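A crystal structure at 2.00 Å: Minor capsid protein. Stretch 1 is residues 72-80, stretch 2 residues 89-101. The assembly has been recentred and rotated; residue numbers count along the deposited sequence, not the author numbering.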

ATOM      1  N   VAL A  72     -22.167  -3.844  -3.765  1.00 13.95           N
ATOM      2  CA  VAL A  72     -22.089  -4.072  -2.323  1.00 14.41           C
ATOM      3  C   VAL A  72     -21.372  -2.852  -1.763  1.00 15.05           C
ATOM      4  O   VAL A  72     -20.147  -2.729  -1.854  1.00 14.33           O
ATOM      5  CB  VAL A  72     -21.318  -5.369  -1.981  1.00 14.95           C
ATOM      6  CG1 VAL A  72     -21.088  -5.466  -0.477  1.00 13.50           C
ATOM      7  CG2 VAL A  72     -22.125  -6.583  -2.455  1.00 14.02           C
ATOM      8  N   THR A  73     -22.154  -1.947  -1.188  1.00 14.60           N
ATOM      9  CA  THR A  73     -21.638  -0.690  -0.660  1.00 14.11           C
ATOM     10  C   THR A  73     -21.776  -0.545   0.847  1.00 14.02           C
ATOM     11  O   THR A  73     -21.682   0.562   1.371  1.00 13.06           O
ATOM     12  CB  THR A  73     -22.379   0.485  -1.304  1.00 15.27           C
ATOM     13  OG1 THR A  73     -23.775   0.365  -1.004  1.00 16.48           O
ATOM     14  CG2 THR A  73     -22.195   0.473  -2.821  1.00 16.10           C
ATOM     15  N   THR A  74     -21.998  -1.656   1.538  1.00 14.69           N
ATOM     16  CA  THR A  74     -22.152  -1.634   2.985  1.00 15.75           C
ATOM     17  C   THR A  74     -21.136  -2.556   3.652  1.00 14.30           C
ATOM     18  O   THR A  74     -20.491  -3.366   2.990  1.00 12.54           O
ATOM     19  CB  THR A  74     -23.569  -2.086   3.395  1.00 16.63           C
ATOM     20  OG1 THR A  74     -23.849  -3.363   2.811  1.00 17.83           O
ATOM     21  CG2 THR A  74     -24.610  -1.084   2.915  1.00 20.26           C
ATOM     22  N   GLY A  75     -21.001  -2.425   4.967  1.00 14.64           N
ATOM     23  CA  GLY A  75     -20.062  -3.258   5.695  1.00 15.39           C
ATOM     24  C   GLY A  75     -18.619  -2.895   5.392  1.00 14.37           C
ATOM     25  O   GLY A  75     -18.322  -1.785   4.945  1.00 13.66           O
ATOM     26  N   ASN A  76     -17.720  -3.841   5.638  1.00 13.90           N
ATOM     27  CA  ASN A  76     -16.300  -3.628   5.398  1.00 13.61           C
ATOM     28  C   ASN A  76     -15.714  -4.726   4.534  1.00 13.22           C
ATOM     29  O   ASN A  76     -16.003  -5.906   4.734  1.00 13.38           O
ATOM     30  CB  ASN A  76     -15.531  -3.608   6.720  1.00 15.05           C
ATOM     31  CG  ASN A  76     -15.987  -2.504   7.637  1.00 18.46           C
ATOM     32  OD1 ASN A  76     -15.790  -1.328   7.350  1.00 16.63           O
ATOM     33  ND2 ASN A  76     -16.616  -2.877   8.748  1.00 22.75           N
ATOM     34  N   TYR A  77     -14.904  -4.330   3.562  1.00 12.18           N
ATOM     35  CA  TYR A  77     -14.234  -5.303   2.725  1.00 12.49           C
ATOM     36  C   TYR A  77     -13.006  -5.730   3.518  1.00 13.01           C
ATOM     37  O   TYR A  77     -12.236  -4.886   3.988  1.00 13.76           O
ATOM     38  CB  TYR A  77     -13.826  -4.688   1.389  1.00 10.83           C
ATOM     39  CG  TYR A  77     -14.970  -4.621   0.406  1.00 10.71           C
ATOM     40  CD1 TYR A  77     -15.843  -3.534   0.386  1.00 11.58           C
ATOM     41  CD2 TYR A  77     -15.202  -5.669  -0.481  1.00 10.78           C
ATOM     42  CE1 TYR A  77     -16.926  -3.495  -0.501  1.00 11.40           C
ATOM     43  CE2 TYR A  77     -16.278  -5.644  -1.366  1.00 12.11           C
ATOM     44  CZ  TYR A  77     -17.134  -4.557  -1.372  1.00 12.24           C
ATOM     45  OH  TYR A  77     -18.193  -4.544  -2.250  1.00 13.14           O
ATOM     46  N   LEU A  78     -12.850  -7.037   3.694  1.00 12.85           N
ATOM     47  CA  LEU A  78     -11.726  -7.589   4.438  1.00 11.03           C
ATOM     48  C   LEU A  78     -10.758  -8.236   3.456  1.00 11.38           C
ATOM     49  O   LEU A  78     -11.161  -9.065   2.638  1.00  8.78           O
ATOM     50  CB  LEU A  78     -12.218  -8.642   5.431  1.00 12.27           C
ATOM     51  CG  LEU A  78     -13.422  -8.257   6.293  1.00 11.51           C
ATOM     52  CD1 LEU A  78     -13.756  -9.414   7.216  1.00 11.97           C
ATOM     53  CD2 LEU A  78     -13.121  -6.994   7.097  1.00 12.78           C
ATOM     54  N   LEU A  79      -9.487  -7.858   3.533  1.00 10.62           N
ATOM     55  CA  LEU A  79      -8.489  -8.422   2.630  1.00 11.57           C
ATOM     56  C   LEU A  79      -7.354  -9.079   3.389  1.00 12.42           C
ATOM     57  O   LEU A  79      -6.938  -8.599   4.444  1.00 11.48           O
ATOM     58  CB  LEU A  79      -7.933  -7.341   1.700  1.00 11.75           C
ATOM     59  CG  LEU A  79      -8.917  -6.763   0.682  1.00 13.13           C
ATOM     60  CD1 LEU A  79      -9.901  -5.852   1.385  1.00 14.74           C
ATOM     61  CD2 LEU A  79      -8.156  -5.988  -0.389  1.00 13.83           C
ATOM     62  N   ARG A  80      -6.851 -10.181   2.845  1.00 11.59           N
ATOM     63  CA  ARG A  80      -5.765 -10.901   3.486  1.00 13.29           C
ATOM     64  C   ARG A  80      -4.805 -11.555   2.505  1.00 13.10           C
ATOM     65  O   ARG A  80      -5.216 -12.138   1.497  1.00 12.85           O
ATOM     66  CB  ARG A  80      -6.323 -11.983   4.416  1.00 13.25           C
ATOM     67  CG  ARG A  80      -5.252 -12.813   5.105  1.00 13.65           C
ATOM     68  CD  ARG A  80      -5.875 -13.944   5.917  1.00 12.41           C
ATOM     69  NE  ARG A  80      -6.329 -15.037   5.063  1.00 11.60           N
ATOM     70  CZ  ARG A  80      -7.202 -15.967   5.441  1.00 14.04           C
ATOM     71  NH1 ARG A  80      -7.735 -15.936   6.663  1.00 11.56           N
ATOM     72  NH2 ARG A  80      -7.527 -16.946   4.608  1.00 11.67           N
TER
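Stretch 2 89-101: VVACPASSLTAGG

Stretch 2 enters as an extended strand, residues 89-93, and runs antiparallel to strand 76-80, the two directions 160° apart and the axes 4.3 Å apart at closest approach. The register is set by backbone hydrogen bonds: Tyr-77 N donates to Cys-92 O at 2.9 Å and Cys-92 N to Tyr-77 O at 2.7 Å, then Leu-79 N to Val-90 O at 2.9 Å and Val-90 N to Leu-79 O at 3.2 Å. Just past the strand, Ala-94 N reaches Gly-75 O at 2.9 Å.

Tyr-77 has the most surface covered by stretch 2. After Ser-95 the chain turns through Thr-98 and comes back over the tyrosine: Gly-100 CA lies 3.6 Å from the centroid of the Tyr-77 ring, over its face, while Ala-94 CB meets the ring edge, 3.5 Å from Tyr-77 CE1. Tyr-77 OH donates to Val-72 O at 2.7 Å.

Leu-79 points to the same side of the sheet as Tyr-77, with Val-90 and Cys-92, its CB 3.9 Å from Val-90 CG1 and its CD1 4.2 Å from Cys-92 SG. Before the strand of stretch 1, Thr-73, third in covered area, rests its CG2 3.6 Å from Ser-96 CA. The rule is pairing by backbone, filling by side chain and, at Gly-101, no side chain where a CB would meet Cys-92 SG.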

ATOM      1  N   VAL A  89      -3.316  -8.304   6.918  1.00 12.44           N
ATOM      2  CA  VAL A  89      -4.706  -7.943   6.690  1.00 12.87           C
ATOM      3  C   VAL A  89      -5.005  -6.455   6.724  1.00 13.62           C
ATOM      4  O   VAL A  89      -4.186  -5.638   7.151  1.00 12.66           O
ATOM      5  CB  VAL A  89      -5.610  -8.600   7.746  1.00 12.55           C
ATOM      6  CG1 VAL A  89      -5.389 -10.103   7.764  1.00 10.96           C
ATOM      7  CG2 VAL A  89      -5.314  -8.002   9.116  1.00 13.42           C
ATOM      8  N   VAL A  90      -6.211  -6.132   6.272  1.00 13.09           N
ATOM      9  CA  VAL A  90      -6.716  -4.772   6.278  1.00 13.89           C
ATOM     10  C   VAL A  90      -8.225  -4.838   6.072  1.00 13.75           C
ATOM     11  O   VAL A  90      -8.732  -5.747   5.409  1.00 12.98           O
ATOM     12  CB  VAL A  90      -6.093  -3.914   5.153  1.00 13.93           C
ATOM     13  CG1 VAL A  90      -6.735  -4.248   3.804  1.00 16.16           C
ATOM     14  CG2 VAL A  90      -6.270  -2.442   5.481  1.00 17.05           C
ATOM     15  N   ALA A  91      -8.935  -3.889   6.669  1.00 13.13           N
ATOM     16  CA  ALA A  91     -10.383  -3.803   6.530  1.00 13.19           C
ATOM     17  C   ALA A  91     -10.650  -2.443   5.887  1.00 13.08           C
ATOM     18  O   ALA A  91     -10.074  -1.441   6.302  1.00 11.25           O
ATOM     19  CB  ALA A  91     -11.052  -3.894   7.895  1.00 13.22           C
ATOM     20  N   CYS A  92     -11.513  -2.410   4.875  1.00 13.06           N
ATOM     21  CA  CYS A  92     -11.815  -1.167   4.173  1.00 13.64           C
ATOM     22  C   CYS A  92     -13.312  -0.875   4.153  1.00 13.53           C
ATOM     23  O   CYS A  92     -14.077  -1.574   3.488  1.00 12.10           O
ATOM     24  CB  CYS A  92     -11.297  -1.250   2.734  1.00 13.87           C
ATOM     25  SG  CYS A  92      -9.570  -1.807   2.608  1.00 15.91           S
ATOM     26  N   PRO A  93     -13.748   0.161   4.890  1.00 13.06           N
ATOM     27  CA  PRO A  93     -15.169   0.518   4.935  1.00 12.79           C
ATOM     28  C   PRO A  93     -15.742   0.777   3.543  1.00 13.30           C
ATOM     29  O   PRO A  93     -15.203   1.570   2.772  1.00 13.15           O
ATOM     30  CB  PRO A  93     -15.183   1.765   5.818  1.00 13.53           C
ATOM     31  CG  PRO A  93     -14.049   1.492   6.777  1.00 11.73           C
ATOM     32  CD  PRO A  93     -12.972   0.977   5.843  1.00 12.66           C
ATOM     33  N   ALA A  94     -16.840   0.103   3.230  1.00 13.22           N
ATOM     34  CA  ALA A  94     -17.476   0.259   1.932  1.00 14.07           C
ATOM     35  C   ALA A  94     -18.412   1.458   1.895  1.00 13.92           C
ATOM     36  O   ALA A  94     -18.895   1.922   2.927  1.00 13.97           O
ATOM     37  CB  ALA A  94     -18.248  -1.002   1.579  1.00 13.03           C
ATOM     38  N   SER A  95     -18.651   1.955   0.689  1.00 12.75           N
ATOM     39  CA  SER A  95     -19.560   3.071   0.457  1.00 14.68           C
ATOM     40  C   SER A  95     -19.823   3.044  -1.035  1.00 15.21           C
ATOM     41  O   SER A  95     -19.183   2.289  -1.766  1.00 14.01           O
ATOM     42  CB  SER A  95     -18.924   4.413   0.838  1.00 14.93           C
ATOM     43  OG  SER A  95     -17.945   4.802  -0.109  1.00 14.95           O
ATOM     44  N   SER A  96     -20.762   3.857  -1.494  1.00 15.85           N
ATOM     45  CA  SER A  96     -21.064   3.893  -2.912  1.00 16.98           C
ATOM     46  C   SER A  96     -19.843   4.413  -3.670  1.00 16.19           C
ATOM     47  O   SER A  96     -19.540   3.953  -4.776  1.00 15.83           O
ATOM     48  CB  SER A  96     -22.273   4.793  -3.169  1.00 20.00           C
ATOM     49  OG  SER A  96     -22.705   4.641  -4.512  1.00 27.35           O
ATOM     50  N   LEU A  97     -19.134   5.360  -3.061  1.00 12.47           N
ATOM     51  CA  LEU A  97     -17.939   5.945  -3.668  1.00 13.91           C
ATOM     52  C   LEU A  97     -16.724   5.023  -3.574  1.00 13.25           C
ATOM     53  O   LEU A  97     -15.801   5.109  -4.387  1.00 12.81           O
ATOM     54  CB  LEU A  97     -17.617   7.285  -2.999  1.00 11.96           C
ATOM     55  CG  LEU A  97     -18.607   8.408  -3.319  1.00 12.05           C
ATOM     56  CD1 LEU A  97     -18.353   9.623  -2.430  1.00 12.62           C
ATOM     57  CD2 LEU A  97     -18.466   8.775  -4.791  1.00 12.36           C
ATOM     58  N   THR A  98     -16.720   4.147  -2.575  1.00 12.18           N
ATOM     59  CA  THR A  98     -15.612   3.218  -2.389  1.00 11.77           C
ATOM     60  C   THR A  98     -16.166   1.818  -2.150  1.00 12.56           C
ATOM     61  O   THR A  98     -16.072   1.277  -1.046  1.00 13.50           O
ATOM     62  CB  THR A  98     -14.725   3.632  -1.188  1.00 12.29           C
ATOM     63  OG1 THR A  98     -15.499   3.600   0.019  1.00 11.67           O
ATOM     64  CG2 THR A  98     -14.184   5.035  -1.391  1.00  9.80           C
ATOM     65  N   ALA A  99     -16.744   1.241  -3.197  1.00 10.41           N
ATOM     66  CA  ALA A  99     -17.338  -0.088  -3.128  1.00 12.39           C
ATOM     67  C   ALA A  99     -16.284  -1.175  -3.304  1.00 11.10           C
ATOM     68  O   ALA A  99     -16.330  -1.961  -4.248  1.00 10.49           O
ATOM     69  CB  ALA A  99     -18.425  -0.225  -4.192  1.00 12.22           C
ATOM     70  N   GLY A 100     -15.330  -1.210  -2.382  1.00 11.58           N
ATOM     71  CA  GLY A 100     -14.281  -2.204  -2.460  1.00 10.29           C
ATOM     72  C   GLY A 100     -13.172  -1.911  -1.478  1.00 11.28           C
ATOM     73  O   GLY A 100     -13.374  -1.208  -0.488  1.00 10.40           O
ATOM     74  N   GLY A 101     -11.990  -2.444  -1.756  1.00 12.06           N
ATOM     75  CA  GLY A 101     -10.871  -2.228  -0.866  1.00 12.66           C
ATOM     76  C   GLY A 101      -9.539  -2.454  -1.546  1.00 11.79           C
ATOM     77  O   GLY A 101      -9.475  -2.854  -2.710  1.00 11.14           O
TER
HETATM   78  O   HOH W   1     -19.379   0.827   5.586  1.00 20.29           O